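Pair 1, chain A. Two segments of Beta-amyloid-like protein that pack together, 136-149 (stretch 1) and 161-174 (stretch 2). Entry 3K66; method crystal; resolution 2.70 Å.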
# COMPACT_ATOMS: atom_id res chain seq x y z
N ALA A 136 -3.35 -4.76 -15.40
CA ALA A 136 -4.26 -4.29 -14.35
C ALA A 136 -4.42 -5.27 -13.20
O ALA A 136 -4.20 -4.92 -12.04
CB ALA A 136 -5.62 -3.97 -14.94
N GLU A 137 -4.84 -6.49 -13.52
CA GLU A 137 -5.01 -7.50 -12.48
C GLU A 137 -3.67 -7.76 -11.77
O GLU A 137 -3.61 -7.81 -10.54
CB GLU A 137 -5.56 -8.79 -13.09
CG GLU A 137 -6.96 -8.62 -13.62
CD GLU A 137 -8.00 -8.82 -12.55
OE1 GLU A 137 -7.66 -8.64 -11.36
OE2 GLU A 137 -9.16 -9.15 -12.88
N GLU A 138 -2.59 -7.90 -12.55
CA GLU A 138 -1.30 -8.17 -11.94
C GLU A 138 -0.85 -7.03 -11.01
O GLU A 138 -0.20 -7.28 -10.00
CB GLU A 138 -0.26 -8.47 -13.02
CG GLU A 138 0.57 -9.73 -12.73
CD GLU A 138 -0.26 -11.02 -12.64
OE1 GLU A 138 -1.09 -11.27 -13.52
OE2 GLU A 138 -0.08 -11.78 -11.68
N LYS A 139 -1.20 -5.78 -11.35
CA LYS A 139 -0.85 -4.65 -10.48
C LYS A 139 -1.59 -4.85 -9.16
O LYS A 139 -1.10 -4.52 -8.09
CB LYS A 139 -1.29 -3.32 -11.10
CG LYS A 139 -0.37 -2.91 -12.11
N ASP A 140 -2.80 -5.39 -9.26
CA ASP A 140 -3.60 -5.65 -8.07
C ASP A 140 -2.86 -6.66 -7.19
O ASP A 140 -2.79 -6.51 -5.97
CB ASP A 140 -4.98 -6.19 -8.47
CG ASP A 140 -5.95 -6.25 -7.30
OD1 ASP A 140 -5.56 -5.94 -6.15
OD2 ASP A 140 -7.12 -6.60 -7.54
N ARG A 141 -2.32 -7.70 -7.81
CA ARG A 141 -1.59 -8.73 -7.08
C ARG A 141 -0.39 -8.10 -6.37
O ARG A 141 -0.26 -8.19 -5.15
CB ARG A 141 -1.12 -9.83 -8.05
CG ARG A 141 -0.46 -11.05 -7.44
CD ARG A 141 -0.32 -12.10 -8.50
NE ARG A 141 0.40 -13.29 -8.09
CZ ARG A 141 1.71 -13.34 -7.88
NH1 ARG A 141 2.46 -12.26 -8.03
NH2 ARG A 141 2.27 -14.49 -7.51
N MET A 142 0.46 -7.44 -7.13
CA MET A 142 1.64 -6.80 -6.58
C MET A 142 1.30 -5.97 -5.34
O MET A 142 1.93 -6.13 -4.29
CB MET A 142 2.31 -5.93 -7.64
CG MET A 142 3.43 -5.09 -7.09
SD MET A 142 3.89 -3.82 -8.27
CE MET A 142 2.41 -2.87 -8.30
N HIS A 143 0.32 -5.09 -5.44
CA HIS A 143 -0.05 -4.29 -4.28
C HIS A 143 -0.51 -5.14 -3.12
O HIS A 143 -0.15 -4.89 -1.98
CB HIS A 143 -1.15 -3.29 -4.62
CG HIS A 143 -0.65 -2.05 -5.29
ND1 HIS A 143 -0.59 -0.83 -4.65
CD2 HIS A 143 -0.20 -1.83 -6.55
CE1 HIS A 143 -0.13 0.08 -5.48
NE2 HIS A 143 0.12 -0.50 -6.64
N THR A 144 -1.32 -6.15 -3.38
CA THR A 144 -1.81 -6.96 -2.28
C THR A 144 -0.66 -7.62 -1.56
O THR A 144 -0.56 -7.53 -0.34
CB THR A 144 -2.79 -8.04 -2.73
OG1 THR A 144 -3.81 -7.46 -3.54
CG2 THR A 144 -3.42 -8.70 -1.52
N LEU A 145 0.20 -8.30 -2.31
CA LEU A 145 1.36 -8.96 -1.73
C LEU A 145 2.17 -7.96 -0.93
O LEU A 145 2.53 -8.19 0.24
CB LEU A 145 2.23 -9.54 -2.86
CG LEU A 145 1.71 -10.86 -3.44
CD1 LEU A 145 2.50 -11.25 -4.67
CD2 LEU A 145 1.82 -11.93 -2.37
N ASN A 146 2.47 -6.83 -1.55
CA ASN A 146 3.24 -5.81 -0.86
C ASN A 146 2.59 -5.40 0.46
O ASN A 146 3.27 -5.29 1.47
CB ASN A 146 3.47 -4.60 -1.78
CG ASN A 146 4.48 -4.91 -2.89
OD1 ASN A 146 4.60 -4.17 -3.87
ND2 ASN A 146 5.21 -6.02 -2.73
N ARG A 147 1.28 -5.24 0.47
CA ARG A 147 0.58 -4.88 1.71
C ARG A 147 0.88 -5.95 2.78
O ARG A 147 1.18 -5.66 3.93
CB ARG A 147 -0.92 -4.78 1.44
CG ARG A 147 -1.71 -3.91 2.43
CD ARG A 147 -3.05 -3.50 1.81
NE ARG A 147 -3.89 -2.68 2.69
CZ ARG A 147 -4.53 -3.13 3.78
NH1 ARG A 147 -4.42 -4.42 4.14
NH2 ARG A 147 -5.28 -2.31 4.50
N TYR A 148 0.80 -7.21 2.37
CA TYR A 148 1.05 -8.33 3.27
C TYR A 148 2.48 -8.27 3.75
O TYR A 148 2.79 -8.68 4.87
CB TYR A 148 0.81 -9.64 2.53
CG TYR A 148 1.03 -10.89 3.34
CD1 TYR A 148 0.25 -11.14 4.46
CD2 TYR A 148 2.00 -11.82 2.99
CE1 TYR A 148 0.43 -12.29 5.21
CE2 TYR A 148 2.20 -12.97 3.73
CZ TYR A 148 1.41 -13.20 4.84
OH TYR A 148 1.58 -14.34 5.59
N ARG A 149 3.37 -7.78 2.89
CA ARG A 149 4.77 -7.65 3.26
C ARG A 149 4.93 -6.59 4.36
O ARG A 149 5.44 -6.88 5.44
CB ARG A 149 5.61 -7.32 2.03
N ALA A 161 -4.17 -11.80 10.31
CA ALA A 161 -5.61 -11.60 10.10
C ALA A 161 -5.86 -11.06 8.70
O ALA A 161 -6.93 -10.52 8.41
CB ALA A 161 -6.16 -10.62 11.14
N TYR A 162 -4.87 -11.22 7.83
CA TYR A 162 -4.97 -10.75 6.47
C TYR A 162 -4.65 -11.87 5.51
O TYR A 162 -5.19 -11.92 4.40
CB TYR A 162 -4.00 -9.59 6.27
CG TYR A 162 -4.16 -8.85 4.96
CD1 TYR A 162 -5.39 -8.31 4.59
CD2 TYR A 162 -3.06 -8.62 4.13
CE1 TYR A 162 -5.53 -7.55 3.43
CE2 TYR A 162 -3.18 -7.86 2.97
CZ TYR A 162 -4.41 -7.32 2.63
OH TYR A 162 -4.53 -6.53 1.51
N LYS A 163 -3.79 -12.79 5.94
CA LYS A 163 -3.38 -13.89 5.09
C LYS A 163 -4.55 -14.57 4.40
O LYS A 163 -4.57 -14.65 3.17
CB LYS A 163 -2.55 -14.91 5.87
CG LYS A 163 -1.88 -15.95 4.97
CD LYS A 163 -0.87 -16.80 5.73
CE LYS A 163 -0.10 -17.73 4.77
NZ LYS A 163 1.11 -18.39 5.39
N PRO A 164 -5.54 -15.05 5.16
CA PRO A 164 -6.66 -15.71 4.49
C PRO A 164 -7.18 -14.83 3.35
O PRO A 164 -7.45 -15.31 2.24
CB PRO A 164 -7.67 -15.88 5.62
CG PRO A 164 -7.40 -14.70 6.50
CD PRO A 164 -5.89 -14.69 6.54
N THR A 165 -7.28 -13.53 3.62
CA THR A 165 -7.74 -12.54 2.64
C THR A 165 -6.82 -12.43 1.41
O THR A 165 -7.28 -12.33 0.27
CB THR A 165 -7.85 -11.15 3.32
OG1 THR A 165 -8.79 -11.23 4.40
CG2 THR A 165 -8.28 -10.09 2.34
N VAL A 166 -5.51 -12.43 1.65
CA VAL A 166 -4.53 -12.33 0.57
C VAL A 166 -4.64 -13.53 -0.35
O VAL A 166 -4.66 -13.38 -1.57
CB VAL A 166 -3.08 -12.23 1.12
CG1 VAL A 166 -2.05 -12.40 0.01
CG2 VAL A 166 -2.87 -10.88 1.79
N ILE A 167 -4.70 -14.73 0.22
CA ILE A 167 -4.82 -15.93 -0.59
C ILE A 167 -6.14 -15.92 -1.36
O ILE A 167 -6.23 -16.50 -2.42
CB ILE A 167 -4.77 -17.23 0.27
CG1 ILE A 167 -3.45 -17.33 1.04
CG2 ILE A 167 -4.93 -18.45 -0.64
CD1 ILE A 167 -3.35 -18.52 1.97
N HIS A 168 -7.17 -15.25 -0.83
CA HIS A 168 -8.46 -15.19 -1.52
C HIS A 168 -8.40 -14.25 -2.71
O HIS A 168 -8.95 -14.54 -3.77
CB HIS A 168 -9.56 -14.73 -0.57
CG HIS A 168 -10.92 -14.73 -1.19
ND1 HIS A 168 -11.55 -13.57 -1.60
CD2 HIS A 168 -11.75 -15.75 -1.51
CE1 HIS A 168 -12.71 -13.88 -2.15
NE2 HIS A 168 -12.85 -15.20 -2.11
N ARG A 169 -7.73 -13.12 -2.54
CA ARG A 169 -7.59 -12.16 -3.63
C ARG A 169 -6.74 -12.75 -4.75
O ARG A 169 -7.12 -12.70 -5.91
CB ARG A 169 -6.90 -10.89 -3.13
CG ARG A 169 -7.85 -9.79 -2.74
CD ARG A 169 -7.08 -8.49 -2.68
NE ARG A 169 -7.94 -7.35 -2.94
CZ ARG A 169 -7.99 -6.28 -2.15
NH1 ARG A 169 -7.21 -6.21 -1.07
NH2 ARG A 169 -8.81 -5.28 -2.44
N LEU A 170 -5.59 -13.31 -4.39
CA LEU A 170 -4.70 -13.88 -5.38
C LEU A 170 -5.34 -15.00 -6.20
O LEU A 170 -5.04 -15.18 -7.38
CB LEU A 170 -3.39 -14.36 -4.72
CG LEU A 170 -2.51 -13.20 -4.22
CD1 LEU A 170 -1.31 -13.69 -3.43
CD2 LEU A 170 -2.04 -12.45 -5.41
N ARG A 171 -6.26 -15.73 -5.57
CA ARG A 171 -6.97 -16.83 -6.24
C ARG A 171 -7.89 -16.27 -7.32
O ARG A 171 -7.83 -16.68 -8.49
CB ARG A 171 -7.80 -17.61 -5.23
CG ARG A 171 -7.55 -19.09 -5.26
CD ARG A 171 -7.88 -19.68 -3.92
NE ARG A 171 -7.14 -20.91 -3.65
CZ ARG A 171 -6.90 -21.37 -2.43
NH1 ARG A 171 -7.35 -20.72 -1.36
NH2 ARG A 171 -6.22 -22.50 -2.27
N TYR A 172 -8.75 -15.34 -6.93
CA TYR A 172 -9.66 -14.77 -7.89
C TYR A 172 -8.99 -13.98 -8.99
O TYR A 172 -9.52 -13.86 -10.08
CB TYR A 172 -10.71 -13.92 -7.20
CG TYR A 172 -11.88 -14.73 -6.73
CD1 TYR A 172 -12.94 -15.05 -7.59
CD2 TYR A 172 -11.92 -15.21 -5.42
CE1 TYR A 172 -14.01 -15.81 -7.16
CE2 TYR A 172 -12.99 -15.98 -4.98
CZ TYR A 172 -14.03 -16.28 -5.85
OH TYR A 172 -15.07 -17.06 -5.41
N ILE A 173 -7.83 -13.40 -8.71
CA ILE A 173 -7.16 -12.65 -9.78
C ILE A 173 -6.80 -13.66 -10.87
O ILE A 173 -7.02 -13.43 -12.07
CB ILE A 173 -5.89 -11.93 -9.30
CG1 ILE A 173 -6.31 -10.73 -8.42
CG2 ILE A 173 -5.09 -11.43 -10.53
CD1 ILE A 173 -5.19 -10.04 -7.76
N ASP A 174 -6.29 -14.80 -10.44
CA ASP A 174 -5.96 -15.83 -11.40
C ASP A 174 -7.26 -16.21 -12.12
O ASP A 174 -7.32 -16.15 -13.35
CB ASP A 174 -5.34 -17.05 -10.70
CG ASP A 174 -3.83 -16.91 -10.46
OD1 ASP A 174 -3.27 -15.78 -10.52
OD2 ASP A 174 -3.22 -17.95 -10.17

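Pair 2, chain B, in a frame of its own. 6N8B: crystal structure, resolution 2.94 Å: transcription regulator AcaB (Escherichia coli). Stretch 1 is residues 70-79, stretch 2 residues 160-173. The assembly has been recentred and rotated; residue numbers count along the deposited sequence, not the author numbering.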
# COMPACT_ATOMS: atom_id res chain seq x y z
N THR B 70 9.74 -6.76 10.74
CA THR B 70 9.78 -5.53 11.52
C THR B 70 10.06 -4.31 10.65
O THR B 70 9.56 -3.22 10.93
CB THR B 70 10.82 -5.63 12.64
OG1 THR B 70 12.04 -6.16 12.11
CG2 THR B 70 10.30 -6.51 13.77
N VAL B 71 10.83 -4.49 9.57
CA VAL B 71 11.04 -3.37 8.65
C VAL B 71 9.92 -3.32 7.61
O VAL B 71 9.55 -2.24 7.14
CB VAL B 71 12.44 -3.48 8.02
CG1 VAL B 71 12.48 -2.77 6.68
CG2 VAL B 71 13.47 -2.89 8.96
N ILE B 72 9.34 -4.47 7.25
CA ILE B 72 8.12 -4.47 6.45
C ILE B 72 7.01 -3.75 7.20
O ILE B 72 6.42 -2.78 6.71
CB ILE B 72 7.70 -5.90 6.08
CG1 ILE B 72 8.57 -6.48 4.96
CG2 ILE B 72 6.23 -5.92 5.67
CD1 ILE B 72 8.14 -6.06 3.57
N LEU B 73 6.74 -4.19 8.42
CA LEU B 73 5.61 -3.64 9.15
C LEU B 73 5.89 -2.26 9.72
O LEU B 73 4.94 -1.57 10.10
CB LEU B 73 5.16 -4.60 10.26
CG LEU B 73 4.45 -5.91 9.84
CD1 LEU B 73 5.32 -6.94 9.12
CD2 LEU B 73 3.76 -6.55 11.04
N GLU B 74 7.15 -1.82 9.76
CA GLU B 74 7.41 -0.42 10.08
C GLU B 74 7.00 0.50 8.94
O GLU B 74 6.37 1.54 9.17
CB GLU B 74 8.89 -0.22 10.41
CG GLU B 74 9.23 -0.39 11.89
CD GLU B 74 10.72 -0.56 12.13
OE1 GLU B 74 11.51 -0.25 11.21
OE2 GLU B 74 11.11 -1.03 13.23
N HIS B 75 7.39 0.16 7.71
CA HIS B 75 7.02 1.00 6.58
C HIS B 75 5.51 1.08 6.45
O HIS B 75 4.95 2.16 6.20
CB HIS B 75 7.71 0.49 5.32
CG HIS B 75 9.17 0.78 5.34
ND1 HIS B 75 9.66 2.05 5.56
CD2 HIS B 75 10.25 -0.04 5.24
CE1 HIS B 75 10.98 2.01 5.58
NE2 HIS B 75 11.36 0.76 5.37
N ILE B 76 4.83 -0.05 6.62
CA ILE B 76 3.38 -0.04 6.62
C ILE B 76 2.88 0.81 7.78
O ILE B 76 1.89 1.55 7.65
CB ILE B 76 2.86 -1.49 6.69
CG1 ILE B 76 3.21 -2.23 5.40
CG2 ILE B 76 1.36 -1.51 6.89
CD1 ILE B 76 2.82 -3.68 5.40
N SER B 77 3.57 0.76 8.92
CA SER B 77 3.13 1.55 10.06
C SER B 77 3.34 3.04 9.85
O SER B 77 2.46 3.84 10.18
CB SER B 77 3.86 1.14 11.34
OG SER B 77 4.07 -0.25 11.41
N LYS B 78 4.47 3.44 9.26
CA LYS B 78 4.75 4.86 9.09
C LYS B 78 3.76 5.51 8.13
O LYS B 78 3.28 6.62 8.39
CB LYS B 78 6.18 5.08 8.61
CG LYS B 78 6.48 6.52 8.25
CD LYS B 78 6.63 7.36 9.50
CE LYS B 78 6.88 8.81 9.14
NZ LYS B 78 6.49 9.70 10.26
N VAL B 79 3.42 4.83 7.03
CA VAL B 79 2.38 5.34 6.15
C VAL B 79 1.04 5.39 6.88
O VAL B 79 0.30 6.37 6.77
CB VAL B 79 2.29 4.48 4.87
CG1 VAL B 79 1.15 4.96 3.99
CG2 VAL B 79 3.60 4.53 4.12
N GLN B 160 1.35 9.14 -4.48
CA GLN B 160 2.74 8.73 -4.62
C GLN B 160 3.25 8.05 -3.36
O GLN B 160 4.05 7.11 -3.46
CB GLN B 160 3.58 9.96 -4.97
CG GLN B 160 5.01 9.67 -5.40
CD GLN B 160 5.87 10.92 -5.33
OE1 GLN B 160 6.32 11.43 -6.36
NE2 GLN B 160 6.09 11.42 -4.12
N ARG B 161 2.75 8.45 -2.19
CA ARG B 161 3.25 7.90 -0.93
C ARG B 161 2.99 6.40 -0.82
O ARG B 161 3.88 5.64 -0.41
CB ARG B 161 2.62 8.64 0.24
CG ARG B 161 3.10 8.17 1.60
CD ARG B 161 4.25 9.01 2.11
NE ARG B 161 4.95 8.33 3.19
CZ ARG B 161 4.61 8.41 4.47
NH1 ARG B 161 3.58 9.15 4.84
NH2 ARG B 161 5.31 7.74 5.39
N LEU B 162 1.80 5.96 -1.20
CA LEU B 162 1.54 4.53 -1.18
C LEU B 162 2.22 3.82 -2.34
O LEU B 162 2.57 2.64 -2.21
CB LEU B 162 0.04 4.24 -1.20
CG LEU B 162 -0.68 4.45 0.13
CD1 LEU B 162 -1.31 5.83 0.22
CD2 LEU B 162 -1.71 3.35 0.35
N ILE B 163 2.40 4.50 -3.47
CA ILE B 163 3.07 3.87 -4.61
C ILE B 163 4.51 3.52 -4.26
O ILE B 163 4.98 2.41 -4.54
CB ILE B 163 2.99 4.77 -5.85
CG1 ILE B 163 1.57 4.79 -6.42
CG2 ILE B 163 3.96 4.29 -6.91
CD1 ILE B 163 1.08 3.43 -6.93
N LYS B 164 5.25 4.45 -3.63
CA LYS B 164 6.59 4.08 -3.18
C LYS B 164 6.56 3.08 -2.03
O LYS B 164 7.49 2.27 -1.91
CB LYS B 164 7.44 5.32 -2.85
CG LYS B 164 6.81 6.42 -2.06
CD LYS B 164 7.87 7.09 -1.20
CE LYS B 164 8.58 8.21 -1.97
NZ LYS B 164 7.73 9.38 -2.34
N LEU B 165 5.53 3.10 -1.19
CA LEU B 165 5.39 2.02 -0.21
C LEU B 165 5.25 0.68 -0.91
O LEU B 165 5.92 -0.30 -0.56
CB LEU B 165 4.19 2.27 0.70
CG LEU B 165 3.96 1.13 1.68
CD1 LEU B 165 5.21 0.89 2.53
CD2 LEU B 165 2.76 1.39 2.55
N ALA B 166 4.37 0.62 -1.92
CA ALA B 166 4.30 -0.56 -2.78
C ALA B 166 5.67 -0.92 -3.34
O ALA B 166 6.13 -2.06 -3.20
CB ALA B 166 3.31 -0.30 -3.93
N GLY B 167 6.34 0.05 -3.97
CA GLY B 167 7.65 -0.20 -4.55
C GLY B 167 8.64 -0.76 -3.55
O GLY B 167 9.47 -1.60 -3.88
N ARG B 168 8.55 -0.31 -2.31
CA ARG B 168 9.57 -0.69 -1.35
C ARG B 168 9.33 -2.08 -0.79
O ARG B 168 10.28 -2.84 -0.59
CB ARG B 168 9.63 0.37 -0.27
CG ARG B 168 10.38 1.54 -0.84
CD ARG B 168 10.96 2.36 0.22
NE ARG B 168 12.08 1.60 0.77
CZ ARG B 168 12.44 1.57 2.04
NH1 ARG B 168 11.77 2.29 2.88
NH2 ARG B 168 13.47 0.82 2.44
N ILE B 169 8.06 -2.43 -0.57
CA ILE B 169 7.70 -3.82 -0.29
C ILE B 169 8.31 -4.73 -1.35
O ILE B 169 9.02 -5.69 -1.04
CB ILE B 169 6.17 -3.96 -0.24
CG1 ILE B 169 5.63 -3.32 1.04
CG2 ILE B 169 5.76 -5.43 -0.35
CD1 ILE B 169 4.12 -3.24 1.09
N ILE B 170 8.05 -4.43 -2.62
CA ILE B 170 8.61 -5.23 -3.71
C ILE B 170 10.13 -5.18 -3.68
O ILE B 170 10.80 -6.21 -3.85
CB ILE B 170 8.04 -4.76 -5.06
CG1 ILE B 170 6.58 -5.19 -5.18
CG2 ILE B 170 8.86 -5.30 -6.22
CD1 ILE B 170 5.66 -4.11 -5.68
N GLY B 171 10.70 -4.00 -3.42
CA GLY B 171 12.14 -3.91 -3.27
C GLY B 171 12.66 -4.79 -2.14
O GLY B 171 13.66 -5.49 -2.30
N ILE B 172 11.97 -4.77 -0.99
CA ILE B 172 12.30 -5.69 0.09
C ILE B 172 12.19 -7.13 -0.39
O ILE B 172 13.02 -7.98 -0.03
CB ILE B 172 11.39 -5.42 1.31
CG1 ILE B 172 11.76 -4.10 1.97
CG2 ILE B 172 11.47 -6.57 2.30
CD1 ILE B 172 10.82 -3.67 3.08
N GLU B 173 11.20 -7.42 -1.23
CA GLU B 173 11.05 -8.78 -1.73
C GLU B 173 12.21 -9.15 -2.65
O GLU B 173 12.70 -10.28 -2.60
CB GLU B 173 9.71 -8.95 -2.45
CG GLU B 173 9.60 -10.22 -3.29
CD GLU B 173 8.70 -10.06 -4.50
OE1 GLU B 173 8.17 -8.95 -4.70
OE2 GLU B 173 8.53 -11.04 -5.25

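What backbone arrangement do the two pairs share? Each sets two helical segments side by side and nearly antiparallel, at 166° in pair 1 and 179° in pair 2, with axes approaching to 10.0 Å and 10.6 Å. Fourteen central residues superpose with an RMSD of 0.5 Å. The register agrees as well: Thr144(A) lies nearest Val166(A) in pair 1, and their counterparts His75(B) and Leu165(B) face each other in pair 2. In neither pair does a clear hydrogen bond cross between the helices, so side-chain packing carries most of the contact.

Which positions do the same work in both? Val166(A) and Leu165(B) match, and both point toward the opposite helix. CG2 of Val166(A) lies 4.0 Å from CB of Tyr148(A), while CD2 of Leu165(B) lies 3.6 Å from CG2 of Val79(B), the residue matched to Tyr148(A). Ile173(A) and Ile172(B) also coincide, with the same m, t rotamer and side-chain centres only 0.6 Å apart. Their neighbours occupy matching positions but differ in kind: CD1 of Ile173(A) lies 3.9 Å from CG of Asp140(A) and 3.7 Å from N of Arg141(A), whereas CD1 of Ile172(B) lies 4.1 Å from CG1 of Val71(B), and its CG2 lies 3.6 Å from CD1 of Ile72(B).

How is the space filled where tyrosines in one pair match other residues in the other? In pair 1, Tyr148(A) and Tyr162(A) approach with CD1 of the former 4.2 Å from CD2 of the latter, which lies at the edge of the Tyr148(A) ring. Arg147(A) places NH1 over one face of the Tyr162(A) ring, 3.3 Å from its CZ. In pair 2 the corresponding residues are Val79(B) and Arg161(B). Here the flat group is a guanidinium, and CG2 of Val79(B) sits over its face, 3.9 Å from NH2 of Arg161(B). The same NH2 lies 3.3 Å from CG of Lys78(B), the counterpart of Arg147(A), so a planar group is packed against in both pairs, but its chemistry changes.

What does the shared arginine do? Arg169(A) and Arg168(B) match, and both point toward the other helix. CD of Arg169(A) packs 3.5 Å from OG1 of Thr144(A), a hydroxyl that also donates a hydrogen bond to O of Asp140(A) at 2.8 Å. NE of Arg169(A) remains 4.2 Å from OD1 of Asp140(A), beyond salt-bridge range, although the opposite charges are near. In pair 2 the matching positions hold Val71(B) and His75(B); the side chain of Arg168(B) ends near the imidazole, but it is poorly ordered and its exact placement there should not be relied on.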